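Local coordinates for protein alpha-galactosidase (Thermus thermophilus, PDB 6LCJ) that probably hydrolyses alpha-galactosides, releasing galactose, and assembles as a hexamer, at residues R47-L55 / D304-A314; R419-F427 / F466-Y475. All coordinates share one frame; numbering follows the deposited sequence.

Contact 1: R47-L55 / D304-A314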
loop_
_atom_site.group_PDB
_atom_site.type_symbol
_atom_site.label_atom_id
_atom_site.label_comp_id
_atom_site.label_asym_id
_atom_site.label_seq_id
_atom_site.Cartn_x
_atom_site.Cartn_y
_atom_site.Cartn_z
ATOM N N ARG E 47 -0.275 -4.195 -34.701
ATOM C CA ARG E 47 -1.171 -3.673 -33.688
ATOM C C ARG E 47 -2.098 -2.684 -34.381
ATOM O O ARG E 47 -1.705 -1.551 -34.666
ATOM C CB ARG E 47 -0.361 -3.033 -32.567
ATOM C CG ARG E 47 -1.157 -2.739 -31.311
ATOM C CD ARG E 47 -1.742 -1.338 -31.333
ATOM N NE ARG E 47 -2.493 -1.082 -30.113
ATOM C CZ ARG E 47 -3.280 -0.030 -29.927
ATOM N NH1 ARG E 47 -3.419 0.872 -30.886
ATOM N NH2 ARG E 47 -3.928 0.125 -28.774
ATOM N N HIS E 48 -3.324 -3.118 -34.677
ATOM C CA HIS E 48 -4.307 -2.251 -35.325
ATOM C C HIS E 48 -5.215 -1.578 -34.289
ATOM O O HIS E 48 -6.048 -2.235 -33.653
ATOM C CB HIS E 48 -5.148 -3.018 -36.330
ATOM C CG HIS E 48 -6.020 -2.110 -37.129
ATOM N ND1 HIS E 48 -7.394 -2.107 -37.026
ATOM C CD2 HIS E 48 -5.701 -1.089 -37.962
ATOM C CE1 HIS E 48 -7.886 -1.153 -37.795
ATOM N NE2 HIS E 48 -6.879 -0.521 -38.377
ATOM N N GLY E 49 -5.082 -0.263 -34.148
ATOM C CA GLY E 49 -5.932 0.481 -33.236
ATOM C C GLY E 49 -7.377 0.575 -33.708
ATOM O O GLY E 49 -7.726 0.314 -34.864
ATOM N N TRP E 50 -8.233 0.990 -32.774
ATOM C CA TRP E 50 -9.677 0.892 -32.971
ATOM C C TRP E 50 -10.204 1.921 -33.961
ATOM O O TRP E 50 -11.018 1.591 -34.829
ATOM C CB TRP E 50 -10.387 1.069 -31.641
ATOM C CG TRP E 50 -11.868 0.861 -31.702
ATOM C CD1 TRP E 50 -12.541 -0.105 -32.397
ATOM C CD2 TRP E 50 -12.859 1.632 -31.022
ATOM N NE1 TRP E 50 -13.890 0.018 -32.187
ATOM C CE2 TRP E 50 -14.113 1.071 -31.341
ATOM C CE3 TRP E 50 -12.806 2.736 -30.152
ATOM C CZ2 TRP E 50 -15.308 1.580 -30.833
ATOM C CZ3 TRP E 50 -13.985 3.240 -29.642
ATOM C CH2 TRP E 50 -15.225 2.663 -29.981
ATOM N N GLN E 51 -9.808 3.182 -33.808
ATOM C CA GLN E 51 -10.424 4.272 -34.546
ATOM C C GLN E 51 -9.361 5.088 -35.291
ATOM O O GLN E 51 -8.159 4.801 -35.241
ATOM C CB GLN E 51 -11.281 5.150 -33.608
ATOM C CG GLN E 51 -10.589 5.604 -32.341
ATOM C CD GLN E 51 -10.680 7.106 -32.130
ATOM O OE1 GLN E 51 -10.542 7.882 -33.080
ATOM N NE2 GLN E 51 -10.901 7.527 -30.877
ATOM N N SER E 52 -9.837 6.114 -36.000
ATOM C CA SER E 52 -8.994 6.946 -36.865
ATOM C C SER E 52 -7.701 7.378 -36.185
ATOM O O SER E 52 -6.610 7.172 -36.723
ATOM C CB SER E 52 -9.781 8.179 -37.304
ATOM O OG SER E 52 -10.805 7.816 -38.215
ATOM N N TRP E 53 -7.807 7.978 -34.996
ATOM C CA TRP E 53 -6.647 8.526 -34.301
ATOM C C TRP E 53 -5.791 7.442 -33.654
ATOM O O TRP E 53 -4.634 7.708 -33.306
ATOM C CB TRP E 53 -7.105 9.553 -33.247
ATOM C CG TRP E 53 -8.037 10.594 -33.828
ATOM C CD1 TRP E 53 -7.976 11.135 -35.084
ATOM C CD2 TRP E 53 -9.178 11.186 -33.196
ATOM N NE1 TRP E 53 -8.998 12.026 -35.268
ATOM C CE2 TRP E 53 -9.754 12.079 -34.127
ATOM C CE3 TRP E 53 -9.770 11.057 -31.933
ATOM C CZ2 TRP E 53 -10.900 12.840 -33.832
ATOM C CZ3 TRP E 53 -10.923 11.822 -31.646
ATOM C CH2 TRP E 53 -11.460 12.699 -32.588
ATOM N N SER E 54 -6.321 6.231 -33.505
ATOM C CA SER E 54 -5.614 5.179 -32.780
ATOM C C SER E 54 -4.337 4.754 -33.505
ATOM O O SER E 54 -4.209 4.882 -34.724
ATOM C CB SER E 54 -6.523 3.967 -32.582
ATOM O OG SER E 54 -7.583 4.287 -31.705
ATOM N N LEU E 55 -3.386 4.242 -32.730
ATOM C CA LEU E 55 -2.134 3.773 -33.298
ATOM C C LEU E 55 -2.341 2.496 -34.105
ATOM O O LEU E 55 -2.936 1.524 -33.617
ATOM C CB LEU E 55 -1.110 3.518 -32.197
ATOM C CG LEU E 55 0.181 2.910 -32.762
ATOM C CD1 LEU E 55 1.146 3.986 -33.217
ATOM C CD2 LEU E 55 0.843 1.951 -31.773
ATOM N N ASP E 304 -17.458 13.720 -37.121
ATOM C CA ASP E 304 -16.262 13.601 -36.316
ATOM C C ASP E 304 -16.597 12.977 -34.971
ATOM O O ASP E 304 -17.760 12.940 -34.559
ATOM C CB ASP E 304 -15.617 14.969 -36.107
ATOM C CG ASP E 304 -14.104 14.894 -35.928
ATOM O OD1 ASP E 304 -13.542 13.795 -35.670
ATOM O OD2 ASP E 304 -13.483 15.971 -36.046
ATOM N N PHE E 305 -15.544 12.496 -34.290
ATOM C CA PHE E 305 -15.661 11.903 -32.965
ATOM C C PHE E 305 -16.667 10.768 -32.964
ATOM O O PHE E 305 -17.405 10.588 -31.998
ATOM C CB PHE E 305 -16.046 12.951 -31.915
ATOM C CG PHE E 305 -14.967 13.949 -31.633
ATOM C CD1 PHE E 305 -14.722 14.996 -32.512
ATOM C CD2 PHE E 305 -14.187 13.838 -30.491
ATOM C CE1 PHE E 305 -13.715 15.924 -32.258
ATOM C CE2 PHE E 305 -13.176 14.763 -30.227
ATOM C CZ PHE E 305 -12.942 15.808 -31.112
ATOM N N LEU E 306 -16.711 10.011 -34.059
ATOM C CA LEU E 306 -17.695 8.955 -34.216
ATOM C C LEU E 306 -17.437 7.762 -33.305
ATOM O O LEU E 306 -18.323 6.909 -33.169
ATOM C CB LEU E 306 -17.736 8.502 -35.676
ATOM C CG LEU E 306 -18.280 9.483 -36.733
ATOM C CD1 LEU E 306 -18.200 8.840 -38.112
ATOM C CD2 LEU E 306 -19.692 9.882 -36.416
ATOM N N TYR E 307 -16.252 7.675 -32.680
ATOM C CA TYR E 307 -16.053 6.687 -31.623
ATOM C C TYR E 307 -17.098 6.834 -30.508
ATOM O O TYR E 307 -17.420 5.853 -29.825
ATOM C CB TYR E 307 -14.633 6.809 -31.040
ATOM C CG TYR E 307 -14.486 8.014 -30.133
ATOM C CD1 TYR E 307 -14.785 7.936 -28.779
ATOM C CD2 TYR E 307 -14.080 9.234 -30.639
ATOM C CE1 TYR E 307 -14.685 9.039 -27.962
ATOM C CE2 TYR E 307 -13.974 10.340 -29.822
ATOM C CZ TYR E 307 -14.279 10.238 -28.493
ATOM O OH TYR E 307 -14.179 11.346 -27.701
ATOM N N ALA E 308 -17.611 8.047 -30.281
ATOM C CA ALA E 308 -18.577 8.224 -29.203
ATOM C C ALA E 308 -19.806 7.348 -29.400
ATOM O O ALA E 308 -20.404 6.888 -28.421
ATOM C CB ALA E 308 -18.978 9.690 -29.085
ATOM N N ALA E 309 -20.185 7.081 -30.650
ATOM C CA ALA E 309 -21.343 6.247 -30.924
ATOM C C ALA E 309 -21.074 4.758 -30.720
ATOM O O ALA E 309 -22.024 3.958 -30.767
ATOM C CB ALA E 309 -21.824 6.490 -32.352
ATOM N N ALA E 310 -19.818 4.359 -30.506
ATOM C CA ALA E 310 -19.461 2.948 -30.409
ATOM C C ALA E 310 -18.853 2.591 -29.059
ATOM O O ALA E 310 -18.348 1.478 -28.890
ATOM C CB ALA E 310 -18.509 2.554 -31.541
ATOM N N LEU E 311 -18.905 3.484 -28.085
ATOM C CA LEU E 311 -18.415 3.125 -26.768
ATOM C C LEU E 311 -19.220 1.943 -26.214
ATOM O O LEU E 311 -20.405 1.777 -26.527
ATOM C CB LEU E 311 -18.481 4.337 -25.839
ATOM C CG LEU E 311 -17.383 5.341 -26.238
ATOM C CD1 LEU E 311 -17.623 6.728 -25.647
ATOM C CD2 LEU E 311 -15.965 4.828 -25.895
ATOM N N PRO E 312 -18.594 1.079 -25.404
ATOM C CA PRO E 312 -17.243 1.175 -24.848
ATOM C C PRO E 312 -16.164 0.491 -25.663
ATOM O O PRO E 312 -15.138 0.150 -25.106
ATOM C CB PRO E 312 -17.390 0.472 -23.488
ATOM C CG PRO E 312 -18.563 -0.484 -23.657
ATOM C CD PRO E 312 -19.251 -0.170 -24.976
ATOM N N GLY E 313 -16.369 0.289 -26.954
ATOM C CA GLY E 313 -15.343 -0.347 -27.749
ATOM C C GLY E 313 -15.942 -1.379 -28.664
ATOM O O GLY E 313 -17.051 -1.174 -29.176
ATOM N N ALA E 314 -15.238 -2.503 -28.854
ATOM C CA ALA E 314 -15.722 -3.555 -29.747
ATOM C C ALA E 314 -17.171 -3.923 -29.459
ATOM O O ALA E 314 -17.922 -4.249 -30.387
ATOM C CB ALA E 314 -14.834 -4.798 -29.635
#

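Contact 2: R419-F427 / F466-Y475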
loop_
_atom_site.group_PDB
_atom_site.type_symbol
_atom_site.label_atom_id
_atom_site.label_comp_id
_atom_site.label_asym_id
_atom_site.label_seq_id
_atom_site.Cartn_x
_atom_site.Cartn_y
_atom_site.Cartn_z
ATOM N N ARG E 419 6.763 17.279 -47.544
ATOM C CA ARG E 419 6.724 16.459 -48.747
ATOM C C ARG E 419 6.273 15.032 -48.451
ATOM O O ARG E 419 5.648 14.389 -49.304
ATOM C CB ARG E 419 8.105 16.472 -49.398
ATOM C CG ARG E 419 8.255 15.583 -50.616
ATOM C CD ARG E 419 9.414 16.056 -51.505
ATOM N NE ARG E 419 9.084 17.242 -52.309
ATOM C CZ ARG E 419 9.507 18.480 -52.035
ATOM N NH1 ARG E 419 10.273 18.710 -50.967
ATOM N NH2 ARG E 419 9.164 19.493 -52.833
ATOM N N LEU E 420 6.588 14.512 -47.262
ATOM C CA LEU E 420 6.096 13.187 -46.884
ATOM C C LEU E 420 4.569 13.147 -46.860
ATOM O O LEU E 420 3.954 12.184 -47.337
ATOM C CB LEU E 420 6.648 12.794 -45.515
ATOM C CG LEU E 420 8.162 12.780 -45.327
ATOM C CD1 LEU E 420 8.473 12.416 -43.889
ATOM C CD2 LEU E 420 8.802 11.809 -46.279
ATOM N N GLN E 421 3.946 14.183 -46.290
ATOM C CA GLN E 421 2.497 14.270 -46.269
ATOM C C GLN E 421 1.939 14.441 -47.678
ATOM O O GLN E 421 0.975 13.768 -48.056
ATOM C CB GLN E 421 2.076 15.418 -45.338
ATOM C CG GLN E 421 0.567 15.638 -45.135
ATOM C CD GLN E 421 -0.144 14.446 -44.525
ATOM O OE1 GLN E 421 0.484 13.452 -44.152
ATOM N NE2 GLN E 421 -1.474 14.549 -44.398
ATOM N N GLU E 422 2.543 15.312 -48.478
ATOM C CA GLU E 422 2.056 15.511 -49.839
ATOM C C GLU E 422 2.065 14.210 -50.641
ATOM O O GLU E 422 1.135 13.942 -51.413
ATOM C CB GLU E 422 2.896 16.575 -50.534
ATOM C CG GLU E 422 2.291 17.077 -51.814
ATOM C CD GLU E 422 3.306 17.774 -52.677
ATOM O OE1 GLU E 422 3.532 18.978 -52.446
ATOM O OE2 GLU E 422 3.885 17.128 -53.583
ATOM N N ALA E 423 3.104 13.386 -50.464
ATOM C CA ALA E 423 3.205 12.139 -51.220
ATOM C C ALA E 423 2.068 11.177 -50.879
ATOM O O ALA E 423 1.554 10.479 -51.762
ATOM C CB ALA E 423 4.558 11.481 -50.961
ATOM N N LEU E 424 1.662 11.122 -49.606
ATOM C CA LEU E 424 0.549 10.251 -49.231
ATOM C C LEU E 424 -0.781 10.738 -49.799
ATOM O O LEU E 424 -1.654 9.915 -50.094
ATOM C CB LEU E 424 0.459 10.119 -47.710
ATOM C CG LEU E 424 1.511 9.224 -47.044
ATOM C CD1 LEU E 424 1.042 8.821 -45.668
ATOM C CD2 LEU E 424 1.825 8.004 -47.882
ATOM N N ALA E 425 -0.965 12.053 -49.962
ATOM C CA ALA E 425 -2.145 12.543 -50.675
ATOM C C ALA E 425 -2.139 12.093 -52.136
ATOM O O ALA E 425 -3.175 11.691 -52.675
ATOM C CB ALA E 425 -2.228 14.067 -50.594
ATOM N N HIS E 426 -0.984 12.153 -52.797
ATOM C CA HIS E 426 -0.914 11.648 -54.165
ATOM C C HIS E 426 -1.234 10.160 -54.211
ATOM O O HIS E 426 -2.000 9.712 -55.065
ATOM C CB HIS E 426 0.463 11.910 -54.764
ATOM C CG HIS E 426 0.702 13.332 -55.160
ATOM N ND1 HIS E 426 -0.167 14.036 -55.963
ATOM C CD2 HIS E 426 1.730 14.173 -54.888
ATOM C CE1 HIS E 426 0.306 15.254 -56.156
ATOM N NE2 HIS E 426 1.457 15.361 -55.519
ATOM N N PHE E 427 -0.684 9.379 -53.283
ATOM C CA PHE E 427 -0.921 7.939 -53.312
ATOM C C PHE E 427 -2.396 7.604 -53.082
ATOM O O PHE E 427 -2.974 6.780 -53.792
ATOM C CB PHE E 427 -0.039 7.251 -52.278
ATOM C CG PHE E 427 -0.104 5.751 -52.330
ATOM C CD1 PHE E 427 0.596 5.044 -53.292
ATOM C CD2 PHE E 427 -0.866 5.045 -51.411
ATOM C CE1 PHE E 427 0.548 3.663 -53.335
ATOM C CE2 PHE E 427 -0.914 3.663 -51.451
ATOM C CZ PHE E 427 -0.213 2.976 -52.420
ATOM N N PHE E 466 7.934 4.612 -51.382
ATOM C CA PHE E 466 7.083 4.892 -52.519
ATOM C C PHE E 466 7.919 5.553 -53.599
ATOM O O PHE E 466 8.992 6.107 -53.337
ATOM C CB PHE E 466 5.907 5.789 -52.130
ATOM C CG PHE E 466 5.035 5.202 -51.060
ATOM C CD1 PHE E 466 5.492 5.091 -49.753
ATOM C CD2 PHE E 466 3.762 4.756 -51.358
ATOM C CE1 PHE E 466 4.705 4.536 -48.774
ATOM C CE2 PHE E 466 2.965 4.214 -50.375
ATOM C CZ PHE E 466 3.438 4.097 -49.082
ATOM N N ARG E 467 7.431 5.458 -54.822
ATOM C CA ARG E 467 7.972 6.223 -55.931
ATOM C C ARG E 467 6.872 7.171 -56.370
ATOM O O ARG E 467 5.849 6.734 -56.904
ATOM C CB ARG E 467 8.437 5.322 -57.071
ATOM C CG ARG E 467 9.608 5.917 -57.836
ATOM C CD ARG E 467 10.430 4.861 -58.563
ATOM N NE ARG E 467 9.957 4.636 -59.930
ATOM C CZ ARG E 467 10.058 5.525 -60.917
ATOM N NH1 ARG E 467 10.616 6.713 -60.702
ATOM N NH2 ARG E 467 9.603 5.224 -62.129
ATOM N N VAL E 468 7.075 8.460 -56.109
ATOM C CA VAL E 468 6.119 9.516 -56.431
ATOM C C VAL E 468 6.657 10.251 -57.646
ATOM O O VAL E 468 7.746 10.839 -57.587
ATOM C CB VAL E 468 5.907 10.476 -55.248
ATOM C CG1 VAL E 468 4.791 11.469 -55.553
ATOM C CG2 VAL E 468 5.594 9.700 -53.974
ATOM N N GLY E 469 5.894 10.220 -58.742
ATOM C CA GLY E 469 6.430 10.573 -60.044
ATOM C C GLY E 469 7.734 9.837 -60.276
ATOM O O GLY E 469 7.768 8.602 -60.252
ATOM N N GLU E 470 8.825 10.584 -60.436
ATOM C CA GLU E 470 10.144 10.013 -60.675
ATOM C C GLU E 470 11.030 9.997 -59.435
ATOM O O GLU E 470 12.200 9.603 -59.531
ATOM C CB GLU E 470 10.841 10.785 -61.796
ATOM C CG GLU E 470 10.029 10.877 -63.090
ATOM C CD GLU E 470 9.878 9.532 -63.800
ATOM O OE1 GLU E 470 10.619 8.575 -63.472
ATOM O OE2 GLU E 470 9.016 9.432 -64.697
ATOM N N GLU E 471 10.502 10.394 -58.278
ATOM C CA GLU E 471 11.267 10.542 -57.046
ATOM C C GLU E 471 10.882 9.455 -56.050
ATOM O O GLU E 471 9.698 9.146 -55.883
ATOM C CB GLU E 471 11.021 11.933 -56.431
ATOM C CG GLU E 471 11.541 12.136 -55.007
ATOM C CD GLU E 471 10.929 13.357 -54.316
ATOM O OE1 GLU E 471 10.062 14.036 -54.918
ATOM O OE2 GLU E 471 11.318 13.645 -53.163
ATOM N N GLU E 472 11.879 8.889 -55.376
ATOM C CA GLU E 472 11.638 7.869 -54.363
ATOM C C GLU E 472 11.568 8.501 -52.975
ATOM O O GLU E 472 12.467 9.248 -52.584
ATOM C CB GLU E 472 12.734 6.806 -54.408
ATOM C CG GLU E 472 12.885 6.019 -53.116
ATOM C CD GLU E 472 13.566 4.680 -53.324
ATOM O OE1 GLU E 472 13.767 4.281 -54.495
ATOM O OE2 GLU E 472 13.900 4.024 -52.313
ATOM N N VAL E 473 10.510 8.182 -52.226
ATOM C CA VAL E 473 10.273 8.721 -50.886
ATOM C C VAL E 473 10.377 7.585 -49.876
ATOM O O VAL E 473 9.693 6.562 -50.009
ATOM C CB VAL E 473 8.899 9.408 -50.789
ATOM C CG1 VAL E 473 8.803 10.255 -49.526
ATOM C CG2 VAL E 473 8.624 10.247 -52.033
ATOM N N ASP E 474 11.213 7.775 -48.861
ATOM C CA ASP E 474 11.489 6.764 -47.844
ATOM C C ASP E 474 10.908 7.228 -46.511
ATOM O O ASP E 474 11.221 8.326 -46.040
ATOM C CB ASP E 474 12.996 6.521 -47.731
ATOM C CG ASP E 474 13.345 5.328 -46.847
ATOM O OD1 ASP E 474 12.429 4.584 -46.440
ATOM O OD2 ASP E 474 14.551 5.127 -46.566
ATOM N N TYR E 475 10.064 6.394 -45.905
ATOM C CA TYR E 475 9.426 6.726 -44.639
ATOM C C TYR E 475 9.987 5.958 -43.452
ATOM O O TYR E 475 9.694 6.331 -42.310
ATOM C CB TYR E 475 7.911 6.458 -44.699
ATOM C CG TYR E 475 7.108 7.368 -45.602
ATOM C CD1 TYR E 475 6.996 7.092 -46.960
ATOM C CD2 TYR E 475 6.423 8.472 -45.092
ATOM C CE1 TYR E 475 6.259 7.896 -47.792
ATOM C CE2 TYR E 475 5.672 9.285 -45.921
ATOM C CZ TYR E 475 5.593 8.986 -47.279
ATOM O OH TYR E 475 4.861 9.772 -48.140
#

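Contact 1: R47-L55 / D304-A314
Trp50 drives its indole into the bend of 304-314. CZ2 at the rim of its six-membered ring meets Ala310 CB at 3.4 Å, while CZ3 reaches Tyr307 CB at 3.9 Å, the two side chains crossing at about a right angle. CG set anti to the backbone N (chi1 -175°) swings the rings out toward that bend. Over one face of the indole lies Gly313 CA, 3.9 Å from the centroid of the six-membered ring, a CH-pi contact close to the ring normal. The backbone angles of Gly313 call for glycine, since a CB would be jammed against the preceding carbonyl O. The indole NE1 is held by Glu317, just beyond the loop, so a hydrogen bond at NE1 sets the turn of the ring, while its other end rests on apolar atoms.

Trp53, three residues on, meets the start of 304-314. Its CH2 points at the centre of the Phe305 ring, an edge-to-face pair with planes at 78° and centroids 4.9 Å apart. On the same rim Trp53 CZ2 approaches Asp304 OD1 at 3.4 Å, a van der Waals touch, and CZ3 meets Tyr307 CE2.

Tyr307 is thus wedged between the two tryptophans. The amide of Gln51 runs alongside its ring, the planes 16° apart, with Gln51 NE2 3.6 Å from Tyr307 CD2. At the far end the Tyr307 hydroxyl is tied to the carbonyl of Ala264.

Every touching residue is buried, and aromatic surface does the joining. Here a turn leaving strand 44-48 of the N-terminal beta domain covers the loop that follows barrel strand 298-303. Loops after the strands of a TIM barrel lie at its active-site end, and the pairing is consistent with the N-terminal domain bordering that end here.

Contact 2: R419-F427 / F466-Y475
Tyr475 lays its ring along Leu420 and delivers its hydroxyl to the helix backbone. From CB, with CG anti to its carbonyl carbon (chi1 -69°), the ring heads for 419-427. Leu420 CD2 sits over one face, offset toward the rim. At the ring's far half, Tyr475 CE2 packs against Leu420 CB at 3.7 Å, and CZ against Leu424 CD2 at 3.9 Å. The tip does most: Tyr475 OH donates to Leu420 O at 2.7 Å, in the carbonyl plane and on a lone pair. Ala423 CB, 3.3 Å from the same OH, and the Leu424 branch enclose the phenol end, so that its polar atom is bonded within an apolar setting. Leu420 O also takes the weak helical bond from Leu424 N, so this carbonyl accepts from two donors.

On the hairpin strands, Val473 CG1 meets Leu420 CD2 at 3.6 Å and Val468 CG2 meets Ala423 CB at 3.7 Å, the small alanine letting the sheet come close. At the C-terminal end of 419-427, Phe466 turns its edge into the Phe427 face, CE2 standing over the ring centre; centroids are 5.0 Å apart and the planes at 78°. With an alanine here instead of Phe427, the Phe466 edge would probably lose its aromatic face, opening a gap beside Val458. At the exposed rim Arg419 CD rests on Glu471 OE2, and the opposite charges are near enough probably to attract, though they form no salt bridge.

The hairpin of strands 465-468 and 471-474, closed by a type II' turn, lies across helix 415-428, strand 466-468 crossing at 85°. Strand 458-462 completes the sheet and touches His426 and Phe427, while helix 380-388 meets Leu424 and Tyr475 and helix 442-453 packs behind Ala425.

Overall arrangement
Early in the N-terminal beta domain the turn after strand 44-48 supplies one half of contact 1; the other, 304-314, comes after barrel strand 298-303. That closes a loop of 248 residues, tying the seven-stranded N-terminal sheet to the end of the barrel where its strands finish. Contact 2 opens only later, in helix 415-428 between barrel strands 398-400 and 431-433, and closes 38 residues on in the C-terminal hairpin. The two stand in series, neither nested nor crossed. The centres of contact 1 and contact 2 lie about 28 Å apart, and the two do not touch. The barrel thus joins the N-terminal domain at contact 1 and the small C-terminal sheet at contact 2.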